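PDB 1YHT: DspB from Aggregatibacter actinomycetemcomitans, which probably hydrolyses N-acetylglucosamine-containing polysaccharide of the biofilm matrix, as a family 20 beta-N-acetylhexosaminidase, and so releases biofilm cells. Local coordinates for residues D116-M121 with I149-A154; D155-M160 with A199-Y204. One frame throughout, in Å; residues are numbered along the deposited sequence.

Interaction 1 of 2, residues D116-M121 with I149-A154; sequences DSPNHM and IDITNA
With chi1 of Ile149 at -158°, CG1 swings beside the carbonyl carbon, and CG2, left between N and C, comes to Pro118; Ile149 CG2 lies 3.8 Å from Pro118 CB. Ile151 brings its own CG2 to the same carbon, with Ile151 CG2 3.6 Å from Pro118 CB. The two methyls meet on Pro118 CB from the same side of the ring. The peptide bond before Pro118 is cis. Met121 runs straight through chi2 and then bends at chi3. The Met121 and Ile149 side chains cross at about a right angle, with Met121 SD 3.8 Å from Ile149 CB. One backbone hydrogen bond joins the segments: Ile149 N donates to Pro118 O at 3.2 Å, in the carbonyl plane and on a lone pair. Beyond it the loop makes a type I turn from Asp150 to Asn153. Asp150 OD1 accepts from Thr152 N at 3.0 Å, an Asx turn, and also from the Thr152 hydroxyl on the same face of the carboxylate. Asn153 N-caps helix 154-171 through its OD1, and Met121 stands at the N-cap of helix 122-132. The contact thus ties the C-terminal end of barrel strand 110-117 to the loop leading into helix 154-171. Met160 of that helix touches Met121, while Tyr198 of helix 192-208 packs on both isoleucines.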
loop_
_atom_site.group_PDB
_atom_site.type_symbol
_atom_site.label_atom_id
_atom_site.label_comp_id
_atom_site.label_asym_id
_atom_site.label_seq_id
_atom_site.Cartn_x
_atom_site.Cartn_y
_atom_site.Cartn_z
ATOM N N ASP A 116 5.903 0.056 -4.170
ATOM C CA ASP A 116 5.099 0.874 -5.048
ATOM C C ASP A 116 5.946 1.328 -6.264
ATOM O O ASP A 116 7.155 1.579 -6.160
ATOM C CB ASP A 116 4.495 2.074 -4.289
ATOM C CG ASP A 116 3.284 2.672 -4.982
ATOM O OD1 ASP A 116 3.047 2.359 -6.184
ATOM O OD2 ASP A 116 2.593 3.498 -4.314
ATOM N N SER A 117 5.275 1.356 -7.395
ATOM C CA SER A 117 5.822 1.801 -8.679
ATOM C C SER A 117 4.644 1.920 -9.633
ATOM O O SER A 117 3.561 1.369 -9.369
ATOM C CB SER A 117 6.896 0.865 -9.210
ATOM O OG SER A 117 6.379 -0.229 -9.950
ATOM N N PRO A 118 4.831 2.662 -10.753
ATOM C CA PRO A 118 6.028 3.377 -11.185
ATOM C C PRO A 118 6.298 4.708 -10.516
ATOM O O PRO A 118 7.399 5.241 -10.688
ATOM C CB PRO A 118 5.750 3.647 -12.689
ATOM C CG PRO A 118 4.336 3.655 -12.822
ATOM C CD PRO A 118 3.753 2.761 -11.738
ATOM N N ASN A 119 5.309 5.263 -9.815
ATOM C CA ASN A 119 5.488 6.508 -9.049
ATOM C C ASN A 119 5.754 6.128 -7.566
ATOM O O ASN A 119 6.040 4.959 -7.278
ATOM C CB ASN A 119 4.264 7.426 -9.296
ATOM C CG ASN A 119 4.606 8.943 -9.266
ATOM O OD1 ASN A 119 4.521 9.675 -10.306
ATOM N ND2 ASN A 119 4.963 9.434 -8.084
ATOM N N HIS A 120 5.656 7.089 -6.644
ATOM C CA HIS A 120 5.731 6.804 -5.207
ATOM C C HIS A 120 6.977 5.954 -4.870
ATOM O O HIS A 120 6.935 5.006 -4.071
ATOM C CB HIS A 120 4.418 6.162 -4.744
ATOM C CG HIS A 120 3.277 7.133 -4.640
ATOM N ND1 HIS A 120 3.216 8.097 -3.655
ATOM C CD2 HIS A 120 2.161 7.301 -5.400
ATOM C CE1 HIS A 120 2.117 8.823 -3.821
ATOM N NE2 HIS A 120 1.445 8.347 -4.859
ATOM N N MET A 121 8.116 6.322 -5.473
ATOM C CA MET A 121 9.350 5.538 -5.286
ATOM C C MET A 121 10.605 6.352 -5.205
ATOM O O MET A 121 11.692 5.836 -5.458
ATOM C CB MET A 121 9.456 4.413 -6.342
ATOM C CG MET A 121 9.490 4.830 -7.781
ATOM S SD MET A 121 9.637 3.481 -8.974
ATOM C CE MET A 121 10.932 2.498 -8.230
ATOM N N ILE A 149 9.867 5.347 -12.647
ATOM C CA ILE A 149 10.657 4.353 -13.337
ATOM C C ILE A 149 10.153 4.262 -14.774
ATOM O O ILE A 149 8.942 4.504 -15.042
ATOM C CB ILE A 149 10.549 2.961 -12.610
ATOM C CG1 ILE A 149 11.745 2.055 -12.954
ATOM C CG2 ILE A 149 9.279 2.268 -12.977
ATOM C CD1 ILE A 149 12.923 2.254 -12.096
ATOM N N ASP A 150 11.051 3.910 -15.702
ATOM C CA ASP A 150 10.636 3.716 -17.095
ATOM C C ASP A 150 10.020 2.358 -17.319
ATOM O O ASP A 150 10.736 1.364 -17.496
ATOM C CB ASP A 150 11.824 3.863 -18.037
ATOM C CG ASP A 150 11.416 3.914 -19.491
ATOM O OD1 ASP A 150 10.248 3.571 -19.863
ATOM O OD2 ASP A 150 12.321 4.239 -20.265
ATOM N N ILE A 151 8.692 2.317 -17.365
ATOM C CA ILE A 151 7.972 1.013 -17.458
ATOM C C ILE A 151 8.136 0.298 -18.825
ATOM O O ILE A 151 7.767 -0.905 -19.004
ATOM C CB ILE A 151 6.482 1.209 -17.125
ATOM C CG1 ILE A 151 5.843 2.247 -18.068
ATOM C CG2 ILE A 151 6.289 1.644 -15.636
ATOM C CD1 ILE A 151 4.331 2.335 -17.920
ATOM N N THR A 152 8.734 1.010 -19.770
ATOM C CA THR A 152 9.018 0.489 -21.118
ATOM C C THR A 152 10.424 -0.084 -21.261
ATOM O O THR A 152 10.723 -0.764 -22.246
ATOM C CB THR A 152 8.830 1.589 -22.190
ATOM O OG1 THR A 152 9.886 2.567 -22.132
ATOM C CG2 THR A 152 7.492 2.297 -21.980
ATOM N N ASN A 153 11.303 0.227 -20.316
ATOM C CA ASN A 153 12.694 -0.194 -20.367
ATOM C C ASN A 153 12.897 -1.593 -19.709
ATOM O O ASN A 153 12.716 -1.761 -18.514
ATOM C CB ASN A 153 13.534 0.868 -19.651
ATOM C CG ASN A 153 15.041 0.652 -19.787
ATOM O OD1 ASN A 153 15.507 -0.457 -20.022
ATOM N ND2 ASN A 153 15.810 1.741 -19.609
ATOM N N ALA A 154 13.342 -2.562 -20.495
ATOM C CA ALA A 154 13.561 -3.907 -20.014
ATOM C C ALA A 154 14.479 -3.897 -18.785
ATOM O O ALA A 154 14.276 -4.684 -17.844
ATOM C CB ALA A 154 14.147 -4.778 -21.117
#

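Interaction 2 of 2, residues D155-M160 with A199-Y204; sequences DSITFM and ANKLSY
Ile157 reaches toward helix 192-208 with both branches. Its CG1 is anti to the carbonyl carbon (chi1 -61°) and the chain continues nearly straight, so CD1 extends to the side of Lys201. Ile157 CD1 lies 4.1 Å from Lys201 CD. Lys201 is extended beyond CG and crosses the isoleucine at about a right angle. It offers its methylenes to the contact; the ammonium end passes nearby, with Lys201 NZ 4.2 Å from Ile157 CD1. The other branch approaches Leu202 loosely, Ile157 CG2 to Leu202 CD1 4.4 Å. Leu202 starts out alongside helix 154-171; chi1 at -94°, off the staggered value, turns CD1 to this methyl. Ser203 turns back on its own helix: its hydroxyl donates to Asn200 O at 2.8 Å, 21° from the carbonyl plane. The same carbonyl oxygen also accepts the helical bond from Tyr204 N. Asn200 binds the backbone of Gln227 and Asn229 through its side-chain amide. The contact is sparse apolar packing between two helices, buried at Ile157 and Leu202 and exposed at Lys201. Tyr198, in the same helix as Lys201, packs on Ile157 and Met160. On the far side of helix 154-171 Phe159 meets helix 122-132, while Ala199 and Ser203 rest on strand 212-216.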
loop_
_atom_site.group_PDB
_atom_site.type_symbol
_atom_site.label_atom_id
_atom_site.label_comp_id
_atom_site.label_asym_id
_atom_site.label_seq_id
_atom_site.Cartn_x
_atom_site.Cartn_y
_atom_site.Cartn_z
ATOM N N ASP A 155 15.471 -3.011 -18.803
ATOM C CA ASP A 155 16.456 -2.909 -17.746
ATOM C C ASP A 155 15.803 -2.430 -16.452
ATOM O O ASP A 155 16.146 -2.887 -15.391
ATOM C CB ASP A 155 17.637 -2.026 -18.129
ATOM C CG ASP A 155 18.417 -2.592 -19.301
ATOM O OD1 ASP A 155 18.305 -3.807 -19.560
ATOM O OD2 ASP A 155 19.124 -1.822 -19.959
ATOM N N SER A 156 14.849 -1.522 -16.596
ATOM C CA SER A 156 14.064 -1.023 -15.504
ATOM C C SER A 156 13.200 -2.090 -14.891
ATOM O O SER A 156 13.107 -2.193 -13.645
ATOM C CB SER A 156 13.244 0.178 -15.965
ATOM O OG SER A 156 14.171 1.171 -16.430
ATOM N N ILE A 157 12.625 -2.933 -15.758
ATOM C CA ILE A 157 11.838 -4.078 -15.303
ATOM C C ILE A 157 12.710 -5.114 -14.578
ATOM O O ILE A 157 12.355 -5.589 -13.498
ATOM C CB ILE A 157 11.088 -4.725 -16.466
ATOM C CG1 ILE A 157 10.148 -3.686 -17.058
ATOM C CG2 ILE A 157 10.307 -5.969 -16.005
ATOM C CD1 ILE A 157 9.566 -4.071 -18.452
ATOM N N THR A 158 13.859 -5.426 -15.153
ATOM C CA THR A 158 14.833 -6.299 -14.512
ATOM C C THR A 158 15.232 -5.762 -13.120
ATOM O O THR A 158 15.267 -6.487 -12.162
ATOM C CB THR A 158 16.068 -6.471 -15.413
ATOM O OG1 THR A 158 15.681 -7.137 -16.638
ATOM C CG2 THR A 158 17.157 -7.361 -14.719
ATOM N N PHE A 159 15.564 -4.485 -13.036
ATOM C CA PHE A 159 15.892 -3.868 -11.759
ATOM C C PHE A 159 14.782 -4.020 -10.705
ATOM O O PHE A 159 15.051 -4.445 -9.563
ATOM C CB PHE A 159 16.218 -2.385 -11.917
ATOM C CG PHE A 159 16.318 -1.690 -10.613
ATOM C CD1 PHE A 159 17.465 -1.825 -9.846
ATOM C CD2 PHE A 159 15.231 -0.992 -10.094
ATOM C CE1 PHE A 159 17.559 -1.221 -8.569
ATOM C CE2 PHE A 159 15.301 -0.420 -8.831
ATOM C CZ PHE A 159 16.487 -0.522 -8.069
ATOM N N MET A 160 13.555 -3.673 -11.098
ATOM C CA MET A 160 12.370 -3.781 -10.251
ATOM C C MET A 160 12.218 -5.194 -9.735
ATOM O O MET A 160 11.985 -5.377 -8.550
ATOM C CB MET A 160 11.073 -3.383 -10.978
ATOM C CG MET A 160 10.887 -1.908 -11.095
ATOM S SD MET A 160 11.044 -0.999 -9.553
ATOM C CE MET A 160 9.803 -1.713 -8.522
ATOM N N ALA A 199 2.508 -4.121 -15.626
ATOM C CA ALA A 199 1.831 -4.753 -14.488
ATOM C C ALA A 199 1.664 -6.256 -14.758
ATOM O O ALA A 199 1.862 -7.072 -13.862
ATOM C CB ALA A 199 0.491 -4.093 -14.218
ATOM N N ASN A 200 1.344 -6.622 -15.993
ATOM C CA ASN A 200 1.237 -8.031 -16.331
ATOM C C ASN A 200 2.578 -8.728 -16.114
ATOM O O ASN A 200 2.613 -9.807 -15.533
ATOM C CB ASN A 200 0.701 -8.236 -17.760
ATOM C CG ASN A 200 -0.802 -8.117 -17.854
ATOM O OD1 ASN A 200 -1.495 -8.138 -16.841
ATOM N ND2 ASN A 200 -1.329 -8.013 -19.089
ATOM N N LYS A 201 3.672 -8.100 -16.524
ATOM C CA LYS A 201 5.002 -8.738 -16.396
ATOM C C LYS A 201 5.364 -9.006 -14.936
ATOM O O LYS A 201 5.910 -10.071 -14.568
ATOM C CB LYS A 201 6.094 -7.927 -17.090
ATOM C CG LYS A 201 6.166 -8.190 -18.587
ATOM C CD LYS A 201 7.118 -7.247 -19.277
ATOM C CE LYS A 201 7.324 -7.630 -20.747
ATOM N NZ LYS A 201 8.414 -6.810 -21.356
ATOM N N LEU A 202 4.995 -8.032 -14.112
ATOM C CA LEU A 202 5.196 -8.110 -12.658
ATOM C C LEU A 202 4.344 -9.242 -12.053
ATOM O O LEU A 202 4.849 -10.060 -11.269
ATOM C CB LEU A 202 4.928 -6.727 -12.047
ATOM C CG LEU A 202 6.104 -5.765 -11.825
ATOM C CD1 LEU A 202 7.259 -5.729 -12.850
ATOM C CD2 LEU A 202 5.696 -4.415 -11.336
ATOM N N SER A 203 3.079 -9.346 -12.471
ATOM C CA SER A 203 2.182 -10.366 -11.946
ATOM C C SER A 203 2.638 -11.788 -12.283
ATOM O O SER A 203 2.542 -12.679 -11.417
ATOM C CB SER A 203 0.742 -10.163 -12.424
ATOM O OG SER A 203 0.559 -10.428 -13.808
ATOM N N TYR A 204 3.102 -12.008 -13.529
ATOM C CA TYR A 204 3.555 -13.352 -13.924
ATOM C C TYR A 204 4.925 -13.726 -13.278
ATOM O O TYR A 204 5.203 -14.877 -13.005
ATOM C CB TYR A 204 3.576 -13.490 -15.447
ATOM C CG TYR A 204 2.159 -13.477 -16.021
ATOM C CD1 TYR A 204 1.232 -14.433 -15.631
ATOM C CD2 TYR A 204 1.761 -12.510 -16.932
ATOM C CE1 TYR A 204 -0.054 -14.430 -16.135
ATOM C CE2 TYR A 204 0.461 -12.481 -17.444
ATOM C CZ TYR A 204 -0.429 -13.450 -17.048
ATOM O OH TYR A 204 -1.703 -13.447 -17.556
#

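In the fold
The centres of the two interactions are about 9 Å apart, and helix 154-171 starts where the loop of interaction 1 ends. They touch directly: Met121 CE is 3.7 Å from Met160 SD, and Ile151 O is 3.7 Å from Ile157 CD1. Tyr198 touches residues of both. Interaction 1 lies at the C-terminal end of a strand of the TIM barrel, where such enzymes hold their active sites. There His120 bonds Glu184, and Asp116 bonds Gly182 N. These partners belong to the sequence GGDE, whose acidic pair in family 20 probably serves catalysis. Interaction 2 is packing between outer helices of the barrel.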